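PDB 2G9D: succinylglutamate desuccinylase from Vibrio cholerae, which probably hydrolyses N-succinylglutamate to succinate and glutamate with one zinc ion per subunit, in the last step of arginine breakdown by the AST pathway. Local coordinates for residues A[185-197]-A[250-264]. Residues are numbered along the deposited sequence; the frame is centred on the assembly and turned at random.
Sequences IEQAHIEAVMLSN and PEHLPRKSVMYRVSR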
loop_
_atom_site.group_PDB
_atom_site.type_symbol
_atom_site.label_atom_id
_atom_site.label_comp_id
_atom_site.label_asym_id
_atom_site.label_seq_id
_atom_site.Cartn_x
_atom_site.Cartn_y
_atom_site.Cartn_z
ATOM N N ILE A 185 -8.655 -8.007 -4.187
ATOM C CA ILE A 185 -7.625 -8.667 -3.404
ATOM C C ILE A 185 -7.539 -10.146 -3.772
ATOM O O ILE A 185 -6.443 -10.691 -3.908
ATOM C CB ILE A 185 -7.910 -8.496 -1.902
ATOM C CG1 ILE A 185 -7.570 -7.072 -1.494
ATOM C CG2 ILE A 185 -7.069 -9.442 -1.079
ATOM C CD1 ILE A 185 -8.048 -6.720 -0.122
ATOM N N GLU A 186 -8.702 -10.780 -3.933
ATOM C CA GLU A 186 -8.775 -12.186 -4.290
ATOM C C GLU A 186 -8.128 -12.404 -5.668
ATOM O O GLU A 186 -7.221 -13.231 -5.831
ATOM C CB GLU A 186 -10.234 -12.657 -4.334
ATOM C CG GLU A 186 -11.115 -12.315 -3.116
ATOM C CD GLU A 186 -10.792 -13.101 -1.834
ATOM O OE1 GLU A 186 -11.699 -13.243 -0.967
ATOM O OE2 GLU A 186 -9.641 -13.559 -1.678
ATOM N N GLN A 187 -8.580 -11.661 -6.665
ATOM C CA GLN A 187 -8.006 -11.837 -7.988
ATOM C C GLN A 187 -6.498 -11.584 -7.944
ATOM O O GLN A 187 -5.739 -12.074 -8.779
ATOM C CB GLN A 187 -8.660 -10.901 -9.016
ATOM C CG GLN A 187 -7.963 -10.980 -10.379
ATOM C CD GLN A 187 -8.520 -10.031 -11.427
ATOM O OE1 GLN A 187 -8.652 -8.828 -11.202
ATOM N NE2 GLN A 187 -8.836 -10.574 -12.592
ATOM N N ALA A 188 -6.049 -10.816 -6.971
ATOM C CA ALA A 188 -4.632 -10.567 -6.908
ATOM C C ALA A 188 -3.989 -11.760 -6.240
ATOM O O ALA A 188 -2.763 -11.906 -6.263
ATOM C CB ALA A 188 -4.360 -9.309 -6.124
ATOM N N HIS A 189 -4.826 -12.624 -5.665
ATOM C CA HIS A 189 -4.342 -13.798 -4.948
ATOM C C HIS A 189 -3.525 -13.345 -3.740
ATOM O O HIS A 189 -2.530 -13.983 -3.389
ATOM C CB HIS A 189 -3.430 -14.653 -5.827
ATOM C CG HIS A 189 -4.154 -15.566 -6.765
ATOM N ND1 HIS A 189 -3.517 -16.578 -7.451
ATOM C CD2 HIS A 189 -5.455 -15.627 -7.128
ATOM C CE1 HIS A 189 -4.394 -17.224 -8.194
ATOM N NE2 HIS A 189 -5.579 -16.667 -8.017
ATOM N N ILE A 190 -3.917 -12.234 -3.120
ATOM C CA ILE A 190 -3.173 -11.764 -1.967
ATOM C C ILE A 190 -3.450 -12.811 -0.921
ATOM O O ILE A 190 -4.603 -13.124 -0.629
ATOM C CB ILE A 190 -3.652 -10.390 -1.476
ATOM C CG1 ILE A 190 -3.593 -9.368 -2.613
ATOM C CG2 ILE A 190 -2.761 -9.926 -0.327
ATOM C CD1 ILE A 190 -2.201 -9.131 -3.164
ATOM N N GLU A 191 -2.386 -13.362 -0.363
ATOM C CA GLU A 191 -2.526 -14.417 0.619
ATOM C C GLU A 191 -3.217 -14.049 1.940
ATOM O O GLU A 191 -3.942 -14.875 2.502
ATOM C CB GLU A 191 -1.158 -15.044 0.857
ATOM C CG GLU A 191 -0.571 -15.582 -0.431
ATOM C CD GLU A 191 0.869 -15.149 -0.645
ATOM O OE1 GLU A 191 1.751 -15.668 0.076
ATOM O OE2 GLU A 191 1.111 -14.287 -1.528
ATOM N N ALA A 192 -3.039 -12.823 2.429
ATOM C CA ALA A 192 -3.695 -12.452 3.680
ATOM C C ALA A 192 -4.217 -11.019 3.752
ATOM O O ALA A 192 -3.715 -10.108 3.099
ATOM C CB ALA A 192 -2.758 -12.718 4.850
ATOM N N VAL A 193 -5.240 -10.831 4.567
ATOM C CA VAL A 193 -5.822 -9.514 4.740
ATOM C C VAL A 193 -5.862 -9.163 6.221
ATOM O O VAL A 193 -6.370 -9.922 7.029
ATOM C CB VAL A 193 -7.261 -9.468 4.244
ATOM C CG1 VAL A 193 -7.635 -8.041 3.906
ATOM C CG2 VAL A 193 -7.450 -10.431 3.084
HETATM N N MSE A 194 -5.336 -8.000 6.566
HETATM C CA MSE A 194 -5.317 -7.530 7.942
HETATM C C MSE A 194 -6.246 -6.350 8.128
HETATM O O MSE A 194 -5.968 -5.257 7.633
HETATM C CB MSE A 194 -3.931 -7.062 8.310
HETATM C CG MSE A 194 -3.031 -8.091 8.909
HETATM SE SE MSE A 194 -1.446 -7.108 9.464
HETATM C CE MSE A 194 -2.259 -5.717 10.526
ATOM N N LEU A 195 -7.339 -6.552 8.844
ATOM C CA LEU A 195 -8.246 -5.446 9.083
ATOM C C LEU A 195 -7.782 -4.622 10.293
ATOM O O LEU A 195 -7.863 -5.064 11.435
ATOM C CB LEU A 195 -9.652 -5.984 9.293
ATOM C CG LEU A 195 -10.214 -6.592 8.011
ATOM C CD1 LEU A 195 -11.571 -7.220 8.296
ATOM C CD2 LEU A 195 -10.323 -5.516 6.940
ATOM N N SER A 196 -7.282 -3.423 10.030
ATOM C CA SER A 196 -6.793 -2.566 11.092
ATOM C C SER A 196 -7.895 -2.344 12.127
ATOM O O SER A 196 -9.078 -2.208 11.773
ATOM C CB SER A 196 -6.327 -1.227 10.513
ATOM O OG SER A 196 -5.581 -0.485 11.459
ATOM N N ASN A 197 -7.510 -2.314 13.405
ATOM C CA ASN A 197 -8.473 -2.092 14.482
ATOM C C ASN A 197 -8.575 -0.634 14.935
ATOM O O ASN A 197 -9.544 -0.266 15.592
ATOM C CB ASN A 197 -8.153 -2.974 15.698
ATOM C CG ASN A 197 -6.923 -2.508 16.471
ATOM O OD1 ASN A 197 -6.594 -3.071 17.524
ATOM N ND2 ASN A 197 -6.236 -1.483 15.955
ATOM N N PRO A 250 -12.073 -10.324 -15.987
ATOM C CA PRO A 250 -11.201 -10.848 -14.932
ATOM C C PRO A 250 -10.955 -12.271 -15.453
ATOM O O PRO A 250 -11.752 -13.182 -15.195
ATOM C CB PRO A 250 -12.097 -10.802 -13.700
ATOM C CG PRO A 250 -13.474 -11.023 -14.282
ATOM C CD PRO A 250 -13.455 -10.150 -15.511
ATOM N N GLU A 251 -9.860 -12.443 -16.202
ATOM C CA GLU A 251 -9.527 -13.711 -16.872
ATOM C C GLU A 251 -8.952 -14.946 -16.150
ATOM O O GLU A 251 -9.010 -16.050 -16.711
ATOM C CB GLU A 251 -8.633 -13.407 -18.078
ATOM C CG GLU A 251 -9.342 -13.529 -19.421
ATOM C CD GLU A 251 -8.905 -12.471 -20.413
ATOM O OE1 GLU A 251 -9.414 -11.331 -20.323
ATOM O OE2 GLU A 251 -8.047 -12.769 -21.275
ATOM N N HIS A 252 -8.398 -14.796 -14.948
ATOM C CA HIS A 252 -7.847 -15.951 -14.234
ATOM C C HIS A 252 -8.657 -16.254 -12.959
ATOM O O HIS A 252 -9.449 -15.421 -12.504
ATOM C CB HIS A 252 -6.423 -15.664 -13.834
ATOM C CG HIS A 252 -6.302 -14.543 -12.857
ATOM N ND1 HIS A 252 -5.347 -14.522 -11.866
ATOM C CD2 HIS A 252 -7.001 -13.390 -12.735
ATOM C CE1 HIS A 252 -5.460 -13.402 -11.174
ATOM N NE2 HIS A 252 -6.455 -12.698 -11.681
ATOM N N LEU A 253 -8.445 -17.436 -12.379
ATOM C CA LEU A 253 -9.152 -17.850 -11.175
ATOM C C LEU A 253 -8.596 -17.214 -9.898
ATOM O O LEU A 253 -7.381 -17.179 -9.681
ATOM C CB LEU A 253 -9.089 -19.366 -11.032
ATOM C CG LEU A 253 -10.162 -20.181 -11.744
ATOM C CD1 LEU A 253 -9.691 -21.635 -11.849
ATOM C CD2 LEU A 253 -11.510 -20.057 -10.994
ATOM N N PRO A 254 -9.486 -16.669 -9.048
ATOM C CA PRO A 254 -9.083 -16.037 -7.782
ATOM C C PRO A 254 -8.992 -17.062 -6.648
ATOM O O PRO A 254 -9.209 -18.259 -6.861
ATOM C CB PRO A 254 -10.188 -15.012 -7.548
ATOM C CG PRO A 254 -11.406 -15.725 -8.093
ATOM C CD PRO A 254 -10.885 -16.317 -9.385
ATOM N N ARG A 255 -8.668 -16.594 -5.450
ATOM C CA ARG A 255 -8.567 -17.483 -4.300
ATOM C C ARG A 255 -8.734 -16.731 -2.993
ATOM O O ARG A 255 -7.953 -15.824 -2.695
ATOM C CB ARG A 255 -7.220 -18.210 -4.281
ATOM C CG ARG A 255 -7.331 -19.743 -4.411
ATOM C CD ARG A 255 -8.369 -20.355 -3.443
ATOM N NE ARG A 255 -7.969 -20.267 -2.038
ATOM C CZ ARG A 255 -8.716 -20.678 -1.016
ATOM N NH1 ARG A 255 -9.916 -21.206 -1.235
ATOM N NH2 ARG A 255 -8.264 -20.571 0.230
ATOM N N LYS A 256 -9.749 -17.116 -2.219
ATOM C CA LYS A 256 -10.028 -16.489 -0.934
ATOM C C LYS A 256 -8.760 -16.244 -0.131
ATOM O O LYS A 256 -7.805 -17.015 -0.222
ATOM C CB LYS A 256 -10.986 -17.361 -0.123
ATOM C CG LYS A 256 -12.414 -16.841 -0.081
ATOM C CD LYS A 256 -13.021 -16.688 -1.467
ATOM C CE LYS A 256 -14.430 -16.107 -1.349
ATOM N NZ LYS A 256 -15.142 -15.909 -2.649
ATOM N N SER A 257 -8.754 -15.169 0.651
ATOM C CA SER A 257 -7.588 -14.826 1.467
ATOM C C SER A 257 -7.881 -15.005 2.953
ATOM O O SER A 257 -9.025 -14.835 3.393
ATOM C CB SER A 257 -7.168 -13.373 1.196
ATOM O OG SER A 257 -6.131 -12.953 2.067
ATOM N N VAL A 258 -6.857 -15.350 3.731
ATOM C CA VAL A 258 -7.067 -15.526 5.163
ATOM C C VAL A 258 -7.399 -14.193 5.830
ATOM O O VAL A 258 -6.561 -13.291 5.885
ATOM C CB VAL A 258 -5.833 -16.137 5.871
ATOM C CG1 VAL A 258 -5.615 -17.553 5.405
ATOM C CG2 VAL A 258 -4.618 -15.299 5.612
HETATM N N MSE A 259 -8.630 -14.085 6.329
HETATM C CA MSE A 259 -9.102 -12.878 6.991
HETATM C C MSE A 259 -8.600 -12.748 8.428
HETATM O O MSE A 259 -8.894 -13.580 9.281
HETATM C CB MSE A 259 -10.619 -12.850 6.970
HETATM C CG MSE A 259 -11.161 -11.568 6.408
HETATM SE SE MSE A 259 -10.724 -11.330 4.539
HETATM C CE MSE A 259 -12.396 -10.645 3.933
ATOM N N TYR A 260 -7.841 -11.684 8.676
ATOM C CA TYR A 260 -7.258 -11.394 9.982
ATOM C C TYR A 260 -7.791 -10.090 10.567
ATOM O O TYR A 260 -8.308 -9.223 9.863
ATOM C CB TYR A 260 -5.739 -11.294 9.871
ATOM C CG TYR A 260 -4.988 -12.607 9.953
ATOM C CD1 TYR A 260 -4.909 -13.307 11.148
ATOM C CD2 TYR A 260 -4.308 -13.123 8.848
ATOM C CE1 TYR A 260 -4.174 -14.479 11.245
ATOM C CE2 TYR A 260 -3.569 -14.299 8.942
ATOM C CZ TYR A 260 -3.510 -14.967 10.145
ATOM O OH TYR A 260 -2.796 -16.135 10.271
ATOM N N ARG A 261 -7.621 -9.946 11.869
ATOM C CA ARG A 261 -8.094 -8.773 12.567
ATOM C C ARG A 261 -7.054 -8.275 13.547
ATOM O O ARG A 261 -6.533 -9.044 14.347
ATOM C CB ARG A 261 -9.370 -9.140 13.313
ATOM C CG ARG A 261 -9.860 -8.100 14.284
ATOM C CD ARG A 261 -11.036 -8.653 15.045
ATOM N NE ARG A 261 -10.669 -9.823 15.847
ATOM C CZ ARG A 261 -10.161 -9.763 17.076
ATOM N NH1 ARG A 261 -9.954 -8.582 17.649
ATOM N NH2 ARG A 261 -9.870 -10.881 17.738
ATOM N N VAL A 262 -6.744 -6.991 13.483
ATOM C CA VAL A 262 -5.775 -6.432 14.409
ATOM C C VAL A 262 -6.362 -6.688 15.785
ATOM O O VAL A 262 -7.469 -6.246 16.088
ATOM C CB VAL A 262 -5.604 -4.909 14.224
ATOM C CG1 VAL A 262 -4.493 -4.405 15.101
ATOM C CG2 VAL A 262 -5.301 -4.590 12.779
ATOM N N SER A 263 -5.623 -7.412 16.614
ATOM C CA SER A 263 -6.082 -7.738 17.953
ATOM C C SER A 263 -5.751 -6.606 18.910
ATOM O O SER A 263 -6.549 -6.244 19.776
ATOM C CB SER A 263 -5.417 -9.035 18.415
ATOM O OG SER A 263 -5.904 -9.446 19.681
ATOM N N ARG A 264 -4.562 -6.048 18.738
ATOM C CA ARG A 264 -4.096 -4.956 19.571
ATOM C C ARG A 264 -2.695 -4.583 19.095
ATOM O O ARG A 264 -2.037 -5.362 18.394
ATOM C CB ARG A 264 -4.036 -5.405 21.038
ATOM C CG ARG A 264 -2.997 -6.514 21.312
ATOM C CD ARG A 264 -3.629 -7.722 21.996
ATOM N NE ARG A 264 -2.711 -8.858 22.104
ATOM C CZ ARG A 264 -1.750 -8.976 23.021
ATOM N NH1 ARG A 264 -1.573 -8.024 23.930
ATOM N NH2 ARG A 264 -0.960 -10.043 23.014
#
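Ala192 to Leu195 pair in register with Val258 to Arg261 as parallel β-strands, so the zinc-hydrolase catalytic domain runs on edge to edge into the first strand of the barrel-sandwich hybrid domain. Strand 166-169 borders 192-195 on its other edge, and strand 322-334 borders 258-264. Bonds typical of parallel pairing join the two: Val193 N gives to Val258 O, Tyr260 N to Val193 O at 2.8 Å, and Leu195 N to Tyr260 O. The β-branched Val193 suits its extended backbone; the flexible, unbranched selenomethionine Met259 bends at chi2 (65°), setting SE beside Val193 CG2. On the other face, small Ala192 leaves room for the Tyr260 ring, whose edge its CB meets near CD2. The side chain of Met194 lies about 8 Å from that of Glu219, the predicted active-site residue. Before the strands, Glu186 sets CB against Pro254 CB at 4.0 Å; CG then turns the chain (chi2 -71°), bringing CD 3.6 Å from Lys256 CA, OE1 3.7 Å from Lys256 CD and OE2 beside Ser257 N. Short Ser257 turns OG back near the carbonyls of Ile190 and Glu191, and its one proton can make a weak bond to either. Helix 179-187 ends in a Schellman motif at His189, whose NE2 donates to Leu253 O, near the ring plane, with an N-H···O angle of 154°.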